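Local coordinates for protein putative Acetyltransferase from the GNAT family (Novosphingobium aromaticivorans DSM 12444, PDB 3EC4) that probably transfers acyl groups from acyl-coenzyme A to a still unidentified acceptor, as other members of the GNAT superfamily do, at residues 9-13 with 40-45; 111-116 with 141-146. One frame throughout, in Å; residues are numbered along the deposited sequence.

Contact 1 of 2, residues 9-13 with 40-45; sequences DRPVW and FAAAAP
Arg-10, the N-cap of helix 11-17, and Trp-13 in its first turn lie against the end of strand 41-43, O of Ala-43 taking the guanidinium and lying over the rim of one indole face. NH2 of Arg-10 gives Ala-43 O a hydrogen bond of 2.8 Å, tilted 27° from the carbonyl plane, and NH1 adds a weak one. A bend at chi3 (68°) brings the guanidinium back over its own helix, with CB of Trp-13 over the centre of one face and NH1 above the indole rim. CZ3 of the Trp-13 indole reaches on to 3.3 Å from N of Ala-44, and CH2 to 3.7 Å from CB of Ala-44. Packing is close on the inner side: CB of Ala-42 meets CB of Trp-13 at 3.7 Å, and CG1 of Val-12 lies 3.6 Å from O of Ala-41, next to CB of Phe-40. The outer side is looser: exposed Pro-45 brings just its CD to 3.8 Å from NH1 of Arg-10. Arg-10 NE forms a salt bridge with Glu-66, and Trp-13 a cation-pi contact with Arg-31. The Ala-43 carbonyl and Glu-66 carboxylate probably fix the guanidinium's rotation and partly offset its charge.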
loop_
_atom_site.group_PDB
_atom_site.type_symbol
_atom_site.label_atom_id
_atom_site.label_comp_id
_atom_site.label_asym_id
_atom_site.label_seq_id
_atom_site.Cartn_x
_atom_site.Cartn_y
_atom_site.Cartn_z
ATOM N N ASP A 9 11.104 -7.278 4.440
ATOM C CA ASP A 9 11.746 -6.410 5.447
ATOM C C ASP A 9 11.967 -4.991 4.942
ATOM O O ASP A 9 12.131 -4.058 5.719
ATOM C CB ASP A 9 13.068 -6.993 5.906
ATOM C CG ASP A 9 12.908 -8.255 6.694
ATOM O OD1 ASP A 9 11.807 -8.575 7.188
ATOM O OD2 ASP A 9 13.906 -8.977 6.764
ATOM N N ARG A 10 12.086 -4.830 3.639
ATOM C CA ARG A 10 12.249 -3.515 3.058
ATOM C C ARG A 10 11.402 -3.414 1.810
ATOM O O ARG A 10 11.917 -3.547 0.693
ATOM C CB ARG A 10 13.719 -3.247 2.745
ATOM C CG ARG A 10 14.684 -3.300 3.942
ATOM C CD ARG A 10 16.005 -2.586 3.597
ATOM N NE ARG A 10 15.724 -1.175 3.459
ATOM C CZ ARG A 10 16.431 -0.291 2.759
ATOM N NH1 ARG A 10 17.540 -0.626 2.111
ATOM N NH2 ARG A 10 15.999 0.960 2.726
ATOM N N PRO A 11 10.071 -3.304 1.981
ATOM C CA PRO A 11 9.165 -3.500 0.829
ATOM C C PRO A 11 9.261 -2.387 -0.210
ATOM O O PRO A 11 9.155 -2.653 -1.398
ATOM C CB PRO A 11 7.766 -3.633 1.472
ATOM C CG PRO A 11 7.908 -3.140 2.855
ATOM C CD PRO A 11 9.353 -3.098 3.238
ATOM N N VAL A 12 9.562 -1.171 0.216
ATOM C CA VAL A 12 9.754 -0.065 -0.745
ATOM C C VAL A 12 11.049 -0.248 -1.528
ATOM O O VAL A 12 11.070 -0.157 -2.764
ATOM C CB VAL A 12 9.762 1.328 -0.014
ATOM C CG1 VAL A 12 10.020 2.447 -1.025
ATOM C CG2 VAL A 12 8.468 1.531 0.740
ATOM N N TRP A 13 12.144 -0.434 -0.789
ATOM C CA TRP A 13 13.440 -0.633 -1.380
ATOM C C TRP A 13 13.390 -1.782 -2.370
ATOM O O TRP A 13 13.775 -1.639 -3.539
ATOM C CB TRP A 13 14.483 -0.853 -0.296
ATOM C CG TRP A 13 15.901 -1.057 -0.806
ATOM C CD1 TRP A 13 16.562 -2.238 -0.878
ATOM C CD2 TRP A 13 16.831 -0.050 -1.252
ATOM N NE1 TRP A 13 17.832 -2.050 -1.335
ATOM C CE2 TRP A 13 18.028 -0.719 -1.593
ATOM C CE3 TRP A 13 16.759 1.336 -1.427
ATOM C CZ2 TRP A 13 19.152 -0.051 -2.094
ATOM C CZ3 TRP A 13 17.869 2.000 -1.909
ATOM C CH2 TRP A 13 19.054 1.295 -2.261
ATOM N N PHE A 40 6.361 7.075 -1.762
ATOM C CA PHE A 40 7.260 6.174 -1.044
ATOM C C PHE A 40 8.705 6.341 -1.530
ATOM O O PHE A 40 8.947 6.601 -2.705
ATOM C CB PHE A 40 6.831 4.725 -1.181
ATOM C CG PHE A 40 5.543 4.433 -0.477
ATOM C CD1 PHE A 40 5.514 4.341 0.897
ATOM C CD2 PHE A 40 4.357 4.340 -1.190
ATOM C CE1 PHE A 40 4.349 4.109 1.550
ATOM C CE2 PHE A 40 3.176 4.133 -0.529
ATOM C CZ PHE A 40 3.172 4.022 0.831
ATOM N N ALA A 41 9.650 6.188 -0.601
ATOM C CA ALA A 41 11.098 6.247 -0.943
ATOM C C ALA A 41 11.889 5.390 0.022
ATOM O O ALA A 41 11.387 4.992 1.069
ATOM C CB ALA A 41 11.639 7.718 -0.948
ATOM N N ALA A 42 13.132 5.090 -0.351
ATOM C CA ALA A 42 14.013 4.278 0.467
ATOM C C ALA A 42 15.457 4.605 0.097
ATOM O O ALA A 42 15.759 5.002 -1.053
ATOM C CB ALA A 42 13.718 2.774 0.271
ATOM N N ALA A 43 16.339 4.418 1.060
ATOM C CA ALA A 43 17.795 4.649 0.874
ATOM C C ALA A 43 18.605 3.372 1.137
ATOM O O ALA A 43 18.224 2.521 1.947
ATOM C CB ALA A 43 18.276 5.779 1.818
ATOM N N ALA A 44 19.755 3.259 0.482
ATOM C CA ALA A 44 20.659 2.165 0.769
ATOM C C ALA A 44 21.080 2.305 2.217
ATOM O O ALA A 44 21.157 3.408 2.722
ATOM C CB ALA A 44 21.909 2.207 -0.152
ATOM N N PRO A 45 21.372 1.182 2.896
ATOM C CA PRO A 45 21.959 1.327 4.229
ATOM C C PRO A 45 23.194 2.229 4.176
ATOM O O PRO A 45 24.018 2.098 3.286
ATOM C CB PRO A 45 22.353 -0.102 4.599
ATOM C CG PRO A 45 21.540 -0.981 3.748
ATOM C CD PRO A 45 21.330 -0.219 2.457
#

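Contact 2 of 2, residues 111-116 with 141-146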
loop_
_atom_site.group_PDB
_atom_site.type_symbol
_atom_site.label_atom_id
_atom_site.label_comp_id
_atom_site.label_asym_id
_atom_site.label_seq_id
_atom_site.Cartn_x
_atom_site.Cartn_y
_atom_site.Cartn_z
ATOM N N GLU A 111 -14.393 8.492 -9.734
ATOM C CA GLU A 111 -15.087 7.948 -8.570
ATOM C C GLU A 111 -14.170 7.289 -7.562
ATOM O O GLU A 111 -14.437 7.379 -6.358
ATOM C CB GLU A 111 -16.163 6.957 -9.004
ATOM C CG GLU A 111 -17.337 7.647 -9.610
ATOM C CD GLU A 111 -18.308 6.689 -10.255
ATOM O OE1 GLU A 111 -17.999 6.175 -11.385
ATOM O OE2 GLU A 111 -19.374 6.453 -9.627
HETATM N N MSE A 112 -13.112 6.617 -8.039
HETATM C CA MSE A 112 -12.081 6.020 -7.172
HETATM C C MSE A 112 -11.341 7.098 -6.417
HETATM O O MSE A 112 -11.085 7.009 -5.217
HETATM C CB MSE A 112 -11.080 5.246 -8.030
HETATM C CG MSE A 112 -11.695 3.914 -8.634
HETATM SE SE MSE A 112 -10.497 3.181 -10.008
HETATM C CE MSE A 112 -9.210 2.390 -8.861
ATOM N N THR A 113 -11.009 8.148 -7.146
ATOM C CA THR A 113 -10.358 9.304 -6.532
ATOM C C THR A 113 -11.191 9.979 -5.444
ATOM O O THR A 113 -10.668 10.298 -4.372
ATOM C CB THR A 113 -9.935 10.272 -7.626
ATOM O OG1 THR A 113 -8.872 9.658 -8.360
ATOM C CG2 THR A 113 -9.449 11.592 -6.990
ATOM N N ALA A 114 -12.466 10.227 -5.692
ATOM C CA ALA A 114 -13.339 10.817 -4.674
ATOM C C ALA A 114 -13.363 9.936 -3.428
ATOM O O ALA A 114 -13.232 10.429 -2.306
ATOM C CB ALA A 114 -14.719 10.979 -5.166
ATOM N N LEU A 115 -13.583 8.638 -3.637
ATOM C CA LEU A 115 -13.636 7.671 -2.502
ATOM C C LEU A 115 -12.339 7.662 -1.704
ATOM O O LEU A 115 -12.364 7.809 -0.461
ATOM C CB LEU A 115 -13.988 6.270 -3.028
ATOM C CG LEU A 115 -13.937 5.075 -2.063
ATOM C CD1 LEU A 115 -14.895 5.211 -0.861
ATOM C CD2 LEU A 115 -14.279 3.787 -2.914
ATOM N N ALA A 116 -11.206 7.552 -2.407
ATOM C CA ALA A 116 -9.935 7.507 -1.780
ATOM C C ALA A 116 -9.622 8.772 -0.963
ATOM O O ALA A 116 -9.149 8.689 0.181
ATOM C CB ALA A 116 -8.843 7.272 -2.802
ATOM N N GLY A 141 -25.856 2.403 -8.250
ATOM C CA GLY A 141 -24.984 2.993 -9.272
ATOM C C GLY A 141 -23.743 3.714 -8.805
ATOM O O GLY A 141 -22.946 4.150 -9.616
ATOM N N ARG A 142 -23.558 3.845 -7.498
ATOM C CA ARG A 142 -22.368 4.478 -6.942
ATOM C C ARG A 142 -21.278 3.447 -6.648
ATOM O O ARG A 142 -21.582 2.288 -6.361
ATOM C CB ARG A 142 -22.724 5.224 -5.681
ATOM C CG ARG A 142 -23.845 6.179 -5.891
ATOM C CD ARG A 142 -24.053 7.161 -4.755
ATOM N NE ARG A 142 -25.051 8.139 -5.205
ATOM C CZ ARG A 142 -26.379 8.039 -5.073
ATOM N NH1 ARG A 142 -26.958 7.034 -4.431
ATOM N NH2 ARG A 142 -27.139 9.001 -5.580
ATOM N N LEU A 143 -20.020 3.880 -6.709
ATOM C CA LEU A 143 -18.878 3.048 -6.295
ATOM C C LEU A 143 -18.842 3.038 -4.783
ATOM O O LEU A 143 -18.423 3.999 -4.186
ATOM C CB LEU A 143 -17.567 3.597 -6.855
ATOM C CG LEU A 143 -16.270 2.832 -6.519
ATOM C CD1 LEU A 143 -16.383 1.391 -7.033
ATOM C CD2 LEU A 143 -15.045 3.554 -7.021
ATOM N N ALA A 144 -19.286 1.944 -4.176
ATOM C CA ALA A 144 -19.438 1.871 -2.718
ATOM C C ALA A 144 -18.121 1.680 -1.979
ATOM O O ALA A 144 -17.933 2.159 -0.885
ATOM C CB ALA A 144 -20.386 0.774 -2.377
ATOM N N ALA A 145 -17.212 0.929 -2.593
ATOM C CA ALA A 145 -16.021 0.424 -1.924
ATOM C C ALA A 145 -15.097 -0.096 -2.993
ATOM O O ALA A 145 -15.543 -0.477 -4.074
ATOM C CB ALA A 145 -16.354 -0.720 -0.955
HETATM N N MSE A 146 -13.821 -0.131 -2.661
HETATM C CA MSE A 146 -12.806 -0.669 -3.558
HETATM C C MSE A 146 -11.636 -1.280 -2.803
HETATM O O MSE A 146 -11.461 -1.069 -1.578
HETATM C CB MSE A 146 -12.311 0.409 -4.517
HETATM C CG MSE A 146 -11.473 1.409 -3.843
HETATM SE SE MSE A 146 -10.849 2.787 -5.071
HETATM C CE MSE A 146 -9.963 3.904 -3.841
HETATM O O HOH W 1 -19.327 6.900 -6.977
#
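Leu-143 and Met-146 rise from the strand into the underside of helix 109-118, and Leu-115 comes down between them. CD2 of Leu-143 fits the hollow between Glu-111, Met-112 and Leu-115, closest to CG of Met-112 at 3.7 Å. Leu-115 projects the other way: with CG anti to the backbone N (chi1 173°), it sets CD2 3.9 Å from CA of Ala-145 and 3.8 Å from CG of Met-146, its side chain running opposite to that of Met-146. Met-146, like Met-112 a selenomethionine, is extended beyond CG and reaches across to the helix, steeply to its axis. Its SE lies 3.8 Å from CG of Met-112, whose side chain crosses it at about a right angle, and its CE ends 3.7 Å from CB of Ala-116. Here a helix of the GNAT fold covers one face of the central mixed sheet, the axes of segments 111-116 and 142-146 passing at 9.2 Å and -51°. On the other face, Ala-145 touches Leu-174 and Leu-178 of helix 174-188. At the edge the filling turns polar: a water donates to OE2 of Glu-111 at 2.7 Å and accepts from N of Leu-143, while OE2 also forms a salt bridge with Arg-138.

In the fold
Contacts 1 and 2 follow one another along the chain and lie on opposite sides of its centre, about 30 Å apart between centres and about 13 Å between nearest atoms. Contact 2 ties helix 109-118 to strand 142-149 of the large mixed sheet; contact 1 joins helix 11-17 to a small two-stranded sheet, 30-32 with 41-43, itself linked to the large one by a backbone bond between Ala-41 and Trp-63. Phe-40 and Pro-11 of contact 1 rest on edge strand 61-66, and Pro-11 also reaches 192-198, two strands from 142-149. In GNAT enzymes acyl-coenzyme A is bound where two neighbouring parallel strands splay apart, here probably 157-165 and 192-198, between the two contacts.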